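Local coordinates for tyrosine recombinase XerH (Helicobacter pylori, PDB 5JK0), which cuts and rejoins recombining DNA molecules as a site-specific tyrosine recombinase, acting in chromosome segregation and possibly in decatenation, at residues D[318-323]-D[328-333]; D[334-337]-D[341-344]; D[235-238]-D[244-247]; D[183-188]-D[208-213]. All coordinates share one frame; numbering follows the deposited sequence.

Contact 1 (D[318-323]-D[328-333])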
loop_
_atom_site.group_PDB
_atom_site.type_symbol
_atom_site.label_atom_id
_atom_site.label_comp_id
_atom_site.label_asym_id
_atom_site.label_seq_id
_atom_site.Cartn_x
_atom_site.Cartn_y
_atom_site.Cartn_z
ATOM N N THR D 318 -10.566 24.986 -1.903
ATOM C CA THR D 318 -11.762 24.263 -1.490
ATOM C C THR D 318 -13.018 25.002 -1.938
ATOM O O THR D 318 -13.879 24.427 -2.602
ATOM C CB THR D 318 -11.807 24.065 0.036
ATOM O OG1 THR D 318 -10.702 23.248 0.444
ATOM C CG2 THR D 318 -13.107 23.390 0.449
ATOM N N LEU D 319 -13.105 26.280 -1.583
ATOM C CA LEU D 319 -14.257 27.107 -1.931
ATOM C C LEU D 319 -14.467 27.195 -3.440
ATOM O O LEU D 319 -15.604 27.216 -3.916
ATOM C CB LEU D 319 -14.097 28.513 -1.348
ATOM C CG LEU D 319 -15.242 29.490 -1.626
ATOM C CD1 LEU D 319 -16.535 28.988 -1.004
ATOM C CD2 LEU D 319 -14.901 30.881 -1.117
ATOM N N LEU D 320 -13.369 27.245 -4.188
ATOM C CA LEU D 320 -13.444 27.320 -5.643
ATOM C C LEU D 320 -14.091 26.069 -6.226
ATOM O O LEU D 320 -14.872 26.150 -7.174
ATOM C CB LEU D 320 -12.050 27.520 -6.245
ATOM C CG LEU D 320 -11.973 27.540 -7.775
ATOM C CD1 LEU D 320 -12.830 28.655 -8.349
ATOM C CD2 LEU D 320 -10.530 27.676 -8.238
ATOM N N TYR D 321 -13.771 24.916 -5.650
ATOM C CA TYR D 321 -14.313 23.653 -6.136
ATOM C C TYR D 321 -15.762 23.457 -5.699
ATOM O O TYR D 321 -16.520 22.739 -6.348
ATOM C CB TYR D 321 -13.457 22.479 -5.655
ATOM C CG TYR D 321 -13.935 21.138 -6.164
ATOM C CD1 TYR D 321 -13.685 20.741 -7.473
ATOM C CD2 TYR D 321 -14.638 20.270 -5.339
ATOM C CE1 TYR D 321 -14.123 19.519 -7.945
ATOM C CE2 TYR D 321 -15.079 19.044 -5.802
ATOM C CZ TYR D 321 -14.819 18.675 -7.105
ATOM O OH TYR D 321 -15.256 17.454 -7.569
ATOM N N GLN D 322 -16.147 24.095 -4.599
ATOM C CA GLN D 322 -17.515 23.984 -4.107
ATOM C C GLN D 322 -18.466 24.860 -4.912
ATOM O O GLN D 322 -19.666 24.595 -4.974
ATOM C CB GLN D 322 -17.591 24.361 -2.624
ATOM C CG GLN D 322 -16.708 23.522 -1.712
ATOM C CD GLN D 322 -17.037 22.042 -1.767
ATOM O OE1 GLN D 322 -18.178 21.653 -2.018
ATOM N NE2 GLN D 322 -16.031 21.205 -1.534
ATOM N N LYS D 323 -17.922 25.901 -5.534
ATOM C CA LYS D 323 -18.739 26.875 -6.247
ATOM C C LYS D 323 -18.854 26.574 -7.740
ATOM O O LYS D 323 -19.866 26.894 -8.365
ATOM C CB LYS D 323 -18.172 28.283 -6.049
ATOM N N ILE D 328 -10.287 21.417 -13.608
ATOM C CA ILE D 328 -9.348 22.127 -14.471
ATOM C C ILE D 328 -9.209 23.583 -14.026
ATOM O O ILE D 328 -8.112 24.145 -14.031
ATOM C CB ILE D 328 -9.788 22.074 -15.950
ATOM C CG1 ILE D 328 -9.835 20.625 -16.441
ATOM C CG2 ILE D 328 -8.847 22.889 -16.825
ATOM C CD1 ILE D 328 -8.482 19.949 -16.482
ATOM N N LEU D 329 -10.328 24.182 -13.629
ATOM C CA LEU D 329 -10.337 25.561 -13.148
ATOM C C LEU D 329 -9.514 25.707 -11.871
ATOM O O LEU D 329 -8.837 26.715 -11.672
ATOM C CB LEU D 329 -11.773 26.032 -12.906
ATOM C CG LEU D 329 -11.956 27.472 -12.424
ATOM C CD1 LEU D 329 -11.382 28.451 -13.437
ATOM C CD2 LEU D 329 -13.424 27.769 -12.158
ATOM N N VAL D 330 -9.580 24.696 -11.012
ATOM C CA VAL D 330 -8.802 24.682 -9.777
ATOM C C VAL D 330 -7.310 24.654 -10.085
ATOM O O VAL D 330 -6.526 25.383 -9.476
ATOM C CB VAL D 330 -9.169 23.473 -8.893
ATOM C CG1 VAL D 330 -8.208 23.353 -7.717
ATOM C CG2 VAL D 330 -10.604 23.588 -8.406
ATOM N N GLN D 331 -6.929 23.816 -11.043
ATOM C CA GLN D 331 -5.534 23.688 -11.447
ATOM C C GLN D 331 -4.979 25.001 -11.990
ATOM O O GLN D 331 -3.887 25.427 -11.614
ATOM C CB GLN D 331 -5.381 22.591 -12.499
ATOM C CG GLN D 331 -3.960 22.423 -13.002
ATOM C CD GLN D 331 -3.857 21.443 -14.154
ATOM O OE1 GLN D 331 -4.824 21.219 -14.882
ATOM N NE2 GLN D 331 -2.680 20.852 -14.322
ATOM N N GLU D 332 -5.741 25.636 -12.874
ATOM C CA GLU D 332 -5.304 26.868 -13.523
ATOM C C GLU D 332 -5.262 28.048 -12.555
ATOM O O GLU D 332 -4.393 28.914 -12.659
ATOM C CB GLU D 332 -6.219 27.195 -14.705
ATOM C CG GLU D 332 -6.202 26.146 -15.805
ATOM C CD GLU D 332 -4.911 26.155 -16.602
ATOM O OE1 GLU D 332 -4.235 27.204 -16.630
ATOM O OE2 GLU D 332 -4.573 25.112 -17.200
ATOM N N ALA D 333 -6.201 28.078 -11.615
ATOM C CA ALA D 333 -6.280 29.174 -10.655
ATOM C C ALA D 333 -5.203 29.063 -9.581
ATOM O O ALA D 333 -4.659 30.071 -9.132
ATOM C CB ALA D 333 -7.660 29.217 -10.016
#
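A helical hairpin in the catalytic domain of this tyrosine recombinase is closed where Leu-320 of helix 309-324 packs against Leu-329, Val-330 and Ala-333 of helix 327-334. The two short helical segments run nearly antiparallel, 149° between their directions, with axes 9.7 Å apart. Leu-320 carries much of the contact. Its CG stands anti to the backbone N (chi1 177°), which sends both methyls across to the partner helix. CD2 settles on the backbone side of that helix, 3.7 Å from Ala-333 CB and 3.8 Å from Val-330 CA, a close approach that the small side chain of Ala-333 permits. The other methyl, CD1, meets Leu-329 CD2 at 4.0 Å, and these two leucine side chains cross at about a right angle. Val-330 CG2 lies 4.1 Å from Tyr-321 CB, at the edge of the tyrosine ring and near its plane. No hydrogen bond crosses the contact; the helices are held here by apolar packing alone. Beyond it, Val-330 also leans on Ser-342 of helix 339-342, and Leu-319 touches helix 178-190.

Contact 2 (D[334-337]-D[341-344]). With nucleotides of chain H.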
loop_
_atom_site.group_PDB
_atom_site.type_symbol
_atom_site.label_atom_id
_atom_site.label_comp_id
_atom_site.label_asym_id
_atom_site.label_seq_id
_atom_site.Cartn_x
_atom_site.Cartn_y
_atom_site.Cartn_z
ATOM N N LEU D 334 -4.898 27.835 -9.172
ATOM C CA LEU D 334 -3.915 27.604 -8.119
ATOM C C LEU D 334 -2.500 27.498 -8.681
ATOM O O LEU D 334 -1.523 27.750 -7.976
ATOM C CB LEU D 334 -4.259 26.338 -7.328
ATOM C CG LEU D 334 -5.214 26.484 -6.138
ATOM C CD1 LEU D 334 -4.654 27.466 -5.119
ATOM C CD2 LEU D 334 -6.611 26.905 -6.581
ATOM N N GLY D 335 -2.396 27.126 -9.952
ATOM C CA GLY D 335 -1.106 26.991 -10.601
ATOM C C GLY D 335 -0.467 25.637 -10.363
ATOM O O GLY D 335 0.756 25.502 -10.405
ATOM N N HIS D 336 -1.298 24.631 -10.107
ATOM C CA HIS D 336 -0.814 23.268 -9.905
ATOM C C HIS D 336 -0.263 22.690 -11.203
ATOM O O HIS D 336 -0.868 22.842 -12.264
ATOM C CB HIS D 336 -1.935 22.371 -9.369
ATOM C CG HIS D 336 -2.421 22.756 -8.007
ATOM N ND1 HIS D 336 -3.716 22.536 -7.589
ATOM C CD2 HIS D 336 -1.784 23.337 -6.962
ATOM C CE1 HIS D 336 -3.858 22.970 -6.350
ATOM N NE2 HIS D 336 -2.699 23.461 -5.945
ATOM N N ALA D 337 0.886 22.029 -11.118
ATOM C CA ALA D 337 1.465 21.369 -12.281
ATOM C C ALA D 337 0.836 19.995 -12.473
ATOM O O ALA D 337 0.757 19.488 -13.591
ATOM C CB ALA D 337 2.974 21.251 -12.137
ATOM N N THR D 341 -2.741 16.940 -7.335
ATOM C CA THR D 341 -2.775 17.917 -6.254
ATOM C C THR D 341 -4.163 18.542 -6.152
ATOM O O THR D 341 -4.698 18.718 -5.058
ATOM C CB THR D 341 -1.726 19.026 -6.464
ATOM O OG1 THR D 341 -0.423 18.440 -6.581
ATOM C CG2 THR D 341 -1.736 20.005 -5.299
ATOM N N SER D 342 -4.738 18.870 -7.305
ATOM C CA SER D 342 -6.063 19.480 -7.366
ATOM C C SER D 342 -7.148 18.521 -6.886
ATOM O O SER D 342 -8.172 18.944 -6.350
ATOM C CB SER D 342 -6.370 19.944 -8.793
ATOM O OG SER D 342 -5.375 20.834 -9.267
ATOM N N ARG D 343 -6.910 17.228 -7.083
ATOM C CA ARG D 343 -7.869 16.190 -6.721
ATOM C C ARG D 343 -8.125 16.144 -5.214
ATOM O O ARG D 343 -9.192 15.719 -4.770
ATOM C CB ARG D 343 -7.374 14.827 -7.215
ATOM C CG ARG D 343 -8.323 13.672 -6.948
ATOM C CD ARG D 343 -7.739 12.356 -7.431
ATOM N NE ARG D 343 -8.574 11.219 -7.054
ATOM C CZ ARG D 343 -9.578 10.754 -7.790
ATOM N NH1 ARG D 343 -10.285 9.715 -7.367
ATOM N NH2 ARG D 343 -9.874 11.325 -8.950
ATOM N N ILE D 344 -7.143 16.590 -4.437
ATOM C CA ILE D 344 -7.234 16.577 -2.979
ATOM C C ILE D 344 -8.433 17.385 -2.477
ATOM O O ILE D 344 -9.071 17.020 -1.488
ATOM C CB ILE D 344 -5.942 17.126 -2.336
ATOM C CG1 ILE D 344 -4.728 16.330 -2.820
ATOM C CG2 ILE D 344 -6.027 17.085 -0.818
ATOM C CD1 ILE D 344 -3.417 16.789 -2.218
ATOM P P DT H 14 2.860 21.182 -8.430
ATOM O OP1 DT H 14 2.702 22.447 -9.181
ATOM O OP2 DT H 14 1.692 20.292 -8.243
ATOM O "O5'" DT H 14 4.036 20.322 -9.090
ATOM C "C5'" DT H 14 5.380 20.788 -9.016
ATOM C "C4'" DT H 14 6.351 19.747 -9.547
ATOM O "O4'" DT H 14 6.439 18.635 -8.620
ATOM C "C3'" DT H 14 5.980 19.145 -10.909
ATOM O "O3'" DT H 14 7.074 19.266 -11.807
ATOM C "C2'" DT H 14 5.676 17.677 -10.592
ATOM C "C1'" DT H 14 6.531 17.444 -9.357
ATOM N N1 DT H 14 6.058 16.310 -8.508
ATOM C C2 DT H 14 6.737 15.114 -8.549
ATOM O O2 DT H 14 7.720 14.927 -9.243
ATOM N N3 DT H 14 6.224 14.137 -7.739
ATOM C C4 DT H 14 5.121 14.231 -6.910
ATOM O O4 DT H 14 4.738 13.293 -6.219
ATOM C C5 DT H 14 4.453 15.512 -6.917
ATOM C C7 DT H 14 3.243 15.733 -6.058
ATOM C C6 DT H 14 4.947 16.478 -7.707
#
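His-336 is held from its edge and from both faces, and two of these three contacts come from segment 341-344. Ser-342 OG lies in the plane of the imidazole and forms a hydrogen bond with His-336 ND1 at 2.9 Å; at 161° the bond is fairly straight, and it fixes the rotation of the ring about CB-CG. Thr-341 supplies a cover for one face: its CG2 methyl sits 3.6 Å from the ring centroid of His-336, only 9° off the normal, a CH-pi contact almost over the centre. On the opposite face Leu-334 CB lies above the rim. The methyl reaches the ring because Thr-341 CG2 is anti to its own backbone N, while OG1, beside that N (chi1 -57°), turns to the DNA. The turn between helices 327-334 and 339-342 probably forms part of the active site: His-336 is a predicted catalytic residue and touches Arg-313 and Tyr-345, the predicted nucleophile. Gly-335, with positive phi, ends the preceding helix and leads the chain to the phosphate of DT14 of chain H. There Ala-337 N donates to OP1 of DT14 at 2.7 Å, and Thr-341 OG1 makes a longer hydrogen bond, 3.3 Å, to OP2 of the same nucleotide.

Contact 3 (D[235-238]-D[244-247])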
loop_
_atom_site.group_PDB
_atom_site.type_symbol
_atom_site.label_atom_id
_atom_site.label_comp_id
_atom_site.label_asym_id
_atom_site.label_seq_id
_atom_site.Cartn_x
_atom_site.Cartn_y
_atom_site.Cartn_z
ATOM N N ILE D 235 -3.179 39.884 -12.402
ATOM C CA ILE D 235 -1.885 39.880 -11.732
ATOM C C ILE D 235 -0.978 38.779 -12.267
ATOM O O ILE D 235 -1.317 37.596 -12.207
ATOM C CB ILE D 235 -2.045 39.702 -10.212
ATOM C CG1 ILE D 235 -3.048 40.718 -9.660
ATOM C CG2 ILE D 235 -0.699 39.831 -9.514
ATOM C CD1 ILE D 235 -3.354 40.534 -8.191
ATOM N N LEU D 236 0.177 39.176 -12.791
ATOM C CA LEU D 236 1.148 38.224 -13.317
ATOM C C LEU D 236 2.166 37.832 -12.254
ATOM O O LEU D 236 2.739 38.689 -11.581
ATOM C CB LEU D 236 1.859 38.803 -14.541
ATOM C CG LEU D 236 0.984 39.059 -15.769
ATOM C CD1 LEU D 236 1.807 39.666 -16.897
ATOM C CD2 LEU D 236 0.309 37.775 -16.224
ATOM N N ILE D 237 2.386 36.529 -12.110
ATOM C CA ILE D 237 3.313 36.011 -11.113
ATOM C C ILE D 237 4.479 35.286 -11.776
ATOM O O ILE D 237 4.277 34.366 -12.569
ATOM C CB ILE D 237 2.608 35.051 -10.139
ATOM C CG1 ILE D 237 1.327 35.687 -9.596
ATOM C CG2 ILE D 237 3.545 34.661 -9.005
ATOM C CD1 ILE D 237 0.529 34.773 -8.692
ATOM N N LYS D 238 5.697 35.705 -11.449
ATOM C CA LYS D 238 6.894 35.111 -12.036
ATOM C C LYS D 238 7.092 33.672 -11.567
ATOM O O LYS D 238 6.970 33.374 -10.379
ATOM C CB LYS D 238 8.130 35.946 -11.694
ATOM C CG LYS D 238 9.404 35.464 -12.366
ATOM C CD LYS D 238 10.599 36.312 -11.968
ATOM C CE LYS D 238 11.858 35.852 -12.687
ATOM N NZ LYS D 238 12.156 34.418 -12.420
ATOM N N TYR D 244 5.493 32.868 -16.596
ATOM C CA TYR D 244 4.589 33.651 -15.761
ATOM C C TYR D 244 3.199 33.024 -15.739
ATOM O O TYR D 244 2.692 32.591 -16.772
ATOM C CB TYR D 244 4.495 35.093 -16.264
ATOM C CG TYR D 244 5.605 36.008 -15.790
ATOM C CD1 TYR D 244 6.873 35.948 -16.355
ATOM C CD2 TYR D 244 5.377 36.948 -14.792
ATOM C CE1 TYR D 244 7.886 36.789 -15.929
ATOM C CE2 TYR D 244 6.383 37.794 -14.361
ATOM C CZ TYR D 244 7.635 37.709 -14.933
ATOM O OH TYR D 244 8.640 38.548 -14.506
ATOM N N ARG D 245 2.586 32.975 -14.563
ATOM C CA ARG D 245 1.204 32.523 -14.454
ATOM C C ARG D 245 0.321 33.697 -14.047
ATOM O O ARG D 245 0.790 34.656 -13.433
ATOM C CB ARG D 245 1.076 31.369 -13.454
ATOM C CG ARG D 245 1.014 31.783 -11.990
ATOM C CD ARG D 245 0.856 30.560 -11.099
ATOM N NE ARG D 245 0.596 30.910 -9.706
ATOM C CZ ARG D 245 -0.617 30.980 -9.165
ATOM N NH1 ARG D 245 -1.689 30.722 -9.901
ATOM N NH2 ARG D 245 -0.760 31.303 -7.888
ATOM N N ALA D 246 -0.959 33.625 -14.395
ATOM C CA ALA D 246 -1.858 34.749 -14.179
ATOM C C ALA D 246 -3.011 34.409 -13.243
ATOM O O ALA D 246 -3.526 33.291 -13.246
ATOM C CB ALA D 246 -2.398 35.248 -15.511
ATOM N N VAL D 247 -3.402 35.390 -12.436
ATOM C CA VAL D 247 -4.584 35.280 -11.594
ATOM C C VAL D 247 -5.437 36.530 -11.770
ATOM O O VAL D 247 -4.920 37.607 -12.077
ATOM C CB VAL D 247 -4.222 35.098 -10.104
ATOM C CG1 VAL D 247 -3.537 33.758 -9.879
ATOM C CG2 VAL D 247 -3.344 36.243 -9.621
#
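Ile-237 N donates to Arg-245 O at 2.8 Å, the shortest hydrogen bond between the two segments. The return bond, Arg-245 N to Ile-237 O, measures 3.0 Å. Ile-235 and Val-247 form a second such hydrogen-bonded pair, with Ile-235 N 2.9 Å from Val-247 O. Together they build the antiparallel beta hairpin of strands 232-238 and 244-250, part of the three-stranded sheet of the catalytic domain. On the face carrying Ile-235, Ile-237, Arg-245 and Val-247, the side chains of Ile-237 and Arg-245 lie alongside each other and point the same way. Ile-237 CD1 lies over one face of the guanidinium, 3.8 Å from Arg-245 NH2. The arginine chain, extended from CG to NE, carries that group to Glu-217, with which NH2 forms a salt bridge, and to the carbonyl of Ala-333, to which NH1 donates a hydrogen bond. On the other face the Tyr-244 ring lies over Lys-238, whose CA makes a CH-pi contact 3.8 Å from the ring centroid and 20° off its normal. Lys-238 CB and CG continue along the phenol toward OH, and Leu-236 CD2 meets Ala-246 CB at 3.8 Å.

Contact 4 (D[183-188]-D[208-213])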
loop_
_atom_site.group_PDB
_atom_site.type_symbol
_atom_site.label_atom_id
_atom_site.label_comp_id
_atom_site.label_asym_id
_atom_site.label_seq_id
_atom_site.Cartn_x
_atom_site.Cartn_y
_atom_site.Cartn_z
ATOM N N LYS D 183 -15.728 35.863 8.320
ATOM C CA LYS D 183 -15.334 36.388 9.622
ATOM C C LYS D 183 -13.869 36.815 9.630
ATOM O O LYS D 183 -13.487 37.739 10.346
ATOM C CB LYS D 183 -15.584 35.348 10.716
ATOM N N PHE D 184 -13.055 36.136 8.827
ATOM C CA PHE D 184 -11.633 36.445 8.747
ATOM C C PHE D 184 -11.393 37.762 8.016
ATOM O O PHE D 184 -10.557 38.565 8.428
ATOM C CB PHE D 184 -10.874 35.311 8.053
ATOM C CG PHE D 184 -9.400 35.568 7.912
ATOM C CD1 PHE D 184 -8.547 35.398 8.991
ATOM C CD2 PHE D 184 -8.866 35.979 6.701
ATOM C CE1 PHE D 184 -7.191 35.634 8.865
ATOM C CE2 PHE D 184 -7.511 36.216 6.569
ATOM C CZ PHE D 184 -6.672 36.043 7.652
ATOM N N LEU D 185 -12.128 37.973 6.928
ATOM C CA LEU D 185 -12.014 39.202 6.149
ATOM C C LEU D 185 -12.405 40.422 6.980
ATOM O O LEU D 185 -11.812 41.493 6.842
ATOM C CB LEU D 185 -12.879 39.123 4.889
ATOM C CG LEU D 185 -12.390 38.181 3.785
ATOM C CD1 LEU D 185 -13.433 38.051 2.689
ATOM C CD2 LEU D 185 -11.070 38.674 3.211
ATOM N N GLU D 186 -13.403 40.252 7.842
ATOM C CA GLU D 186 -13.838 41.320 8.734
ATOM C C GLU D 186 -12.752 41.666 9.745
ATOM O O GLU D 186 -12.517 42.835 10.050
ATOM C CB GLU D 186 -15.118 40.921 9.472
ATOM C CG GLU D 186 -16.313 40.672 8.571
ATOM C CD GLU D 186 -17.533 40.205 9.344
ATOM O OE1 GLU D 186 -18.549 39.859 8.705
ATOM O OE2 GLU D 186 -17.474 40.186 10.592
ATOM N N SER D 187 -12.090 40.634 10.258
ATOM C CA SER D 187 -11.086 40.800 11.300
ATOM C C SER D 187 -9.831 41.497 10.783
ATOM O O SER D 187 -9.088 42.100 11.556
ATOM C CB SER D 187 -10.721 39.441 11.901
ATOM O OG SER D 187 -11.869 38.797 12.425
ATOM N N ILE D 188 -9.601 41.411 9.475
ATOM C CA ILE D 188 -8.460 42.075 8.854
ATOM C C ILE D 188 -8.555 43.589 9.036
ATOM O O ILE D 188 -7.559 44.257 9.316
ATOM C CB ILE D 188 -8.361 41.743 7.350
ATOM C CG1 ILE D 188 -8.142 40.242 7.148
ATOM C CG2 ILE D 188 -7.236 42.530 6.693
ATOM C CD1 ILE D 188 -8.008 39.833 5.696
ATOM N N ILE D 208 -3.886 37.573 -0.930
ATOM C CA ILE D 208 -3.677 36.143 -0.719
ATOM C C ILE D 208 -5.002 35.405 -0.546
ATOM O O ILE D 208 -5.210 34.341 -1.128
ATOM C CB ILE D 208 -2.784 35.883 0.511
ATOM C CG1 ILE D 208 -1.373 36.418 0.262
ATOM C CG2 ILE D 208 -2.734 34.398 0.838
ATOM C CD1 ILE D 208 -0.405 36.128 1.385
ATOM N N VAL D 209 -5.900 35.981 0.250
ATOM C CA VAL D 209 -7.194 35.364 0.522
ATOM C C VAL D 209 -8.026 35.189 -0.747
ATOM O O VAL D 209 -8.597 34.122 -0.983
ATOM C CB VAL D 209 -8.007 36.191 1.541
ATOM C CG1 VAL D 209 -9.406 35.614 1.707
ATOM C CG2 VAL D 209 -7.287 36.243 2.879
ATOM N N PHE D 210 -8.081 36.231 -1.569
ATOM C CA PHE D 210 -8.949 36.233 -2.742
ATOM C C PHE D 210 -8.373 35.473 -3.938
ATOM O O PHE D 210 -9.124 34.952 -4.761
ATOM C CB PHE D 210 -9.265 37.671 -3.160
ATOM C CG PHE D 210 -10.170 38.398 -2.205
ATOM C CD1 PHE D 210 -11.433 37.907 -1.919
ATOM C CD2 PHE D 210 -9.765 39.581 -1.609
ATOM C CE1 PHE D 210 -12.270 38.574 -1.043
ATOM C CE2 PHE D 210 -10.598 40.254 -0.733
ATOM C CZ PHE D 210 -11.852 39.750 -0.451
ATOM N N THR D 211 -7.049 35.410 -4.037
ATOM C CA THR D 211 -6.413 34.747 -5.173
ATOM C C THR D 211 -5.903 33.355 -4.816
ATOM O O THR D 211 -5.882 32.457 -5.658
ATOM C CB THR D 211 -5.238 35.578 -5.728
ATOM O OG1 THR D 211 -4.256 35.772 -4.701
ATOM C CG2 THR D 211 -5.728 36.931 -6.221
ATOM N N GLY D 212 -5.487 33.179 -3.567
ATOM C CA GLY D 212 -4.994 31.894 -3.108
ATOM C C GLY D 212 -3.568 31.614 -3.541
ATOM O O GLY D 212 -3.134 30.464 -3.553
ATOM N N MET D 213 -2.836 32.664 -3.904
ATOM C CA MET D 213 -1.443 32.511 -4.307
ATOM C C MET D 213 -0.571 32.191 -3.094
ATOM O O MET D 213 -0.939 32.494 -1.958
ATOM C CB MET D 213 -0.937 33.773 -5.014
ATOM C CG MET D 213 -0.812 34.998 -4.119
ATOM S SD MET D 213 -0.124 36.428 -4.982
ATOM C CE MET D 213 -1.403 36.748 -6.194
#
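Segment 183-188 is helical throughout, while 208-213 holds the last turn of helix 198-211 and leaves it at Gly-212, which has positive phi; the nearest CA atoms across the contact are those of Leu-185 and Val-209, 8.3 Å apart. Side chains span this gap, and all of the touching atoms are apolar. Val-209 directs its two methyls to different partners. CG2 comes up to the edge of the Phe-184 ring, near its plane, 3.7 Å from CE2 of that ring. CG1, anti to the backbone N of Val-209 (chi1 174°), meets Leu-185 CD2 at 3.8 Å. Leu-185 touches both Val-209 and Phe-210: the same CD2 lies 3.9 Å from Phe-210 CZ, and its CD1 approaches Phe-210 CZ and CE1 equally closely. Both leucine methyls meet the far end of the phenyl ring from the same side of its plane. Within helix 178-190, Ser-187 OG turns back to Lys-183 O at 2.8 Å, so that carbonyl accepts both the hydroxyl and Ser-187 N, from opposite faces of its plane. Around the contact, Phe-184 rests on helix 286-300, and both Phe-184 and Val-209 touch Leu-312 of helix 309-324. Phe-210 stacks with His-253, touches Leu-249 of strand 244-250 and meets Trp-360 of the second subunit edge-to-face.

Overall arrangement
All four contacts lie in the catalytic domain and follow one another along the chain in the order 4, 3, 1, 2. Contacts 1 and 2 are neighbours, their centres 9 Å apart, and share helix 327-334, contact 2 following through the turn after it; Gln-331 O probably bonds to His-336 N. Contact 3 is 17 Å from contact 1, centre to centre, yet the two touch at their margins. Met-213, at the end of contact 4, packs on Ile-237, Arg-245 and Val-247, joining the helices to the sheet. Contacts 1, 2 and 4 reach the second subunit, so the interface lies close to the predicted active site.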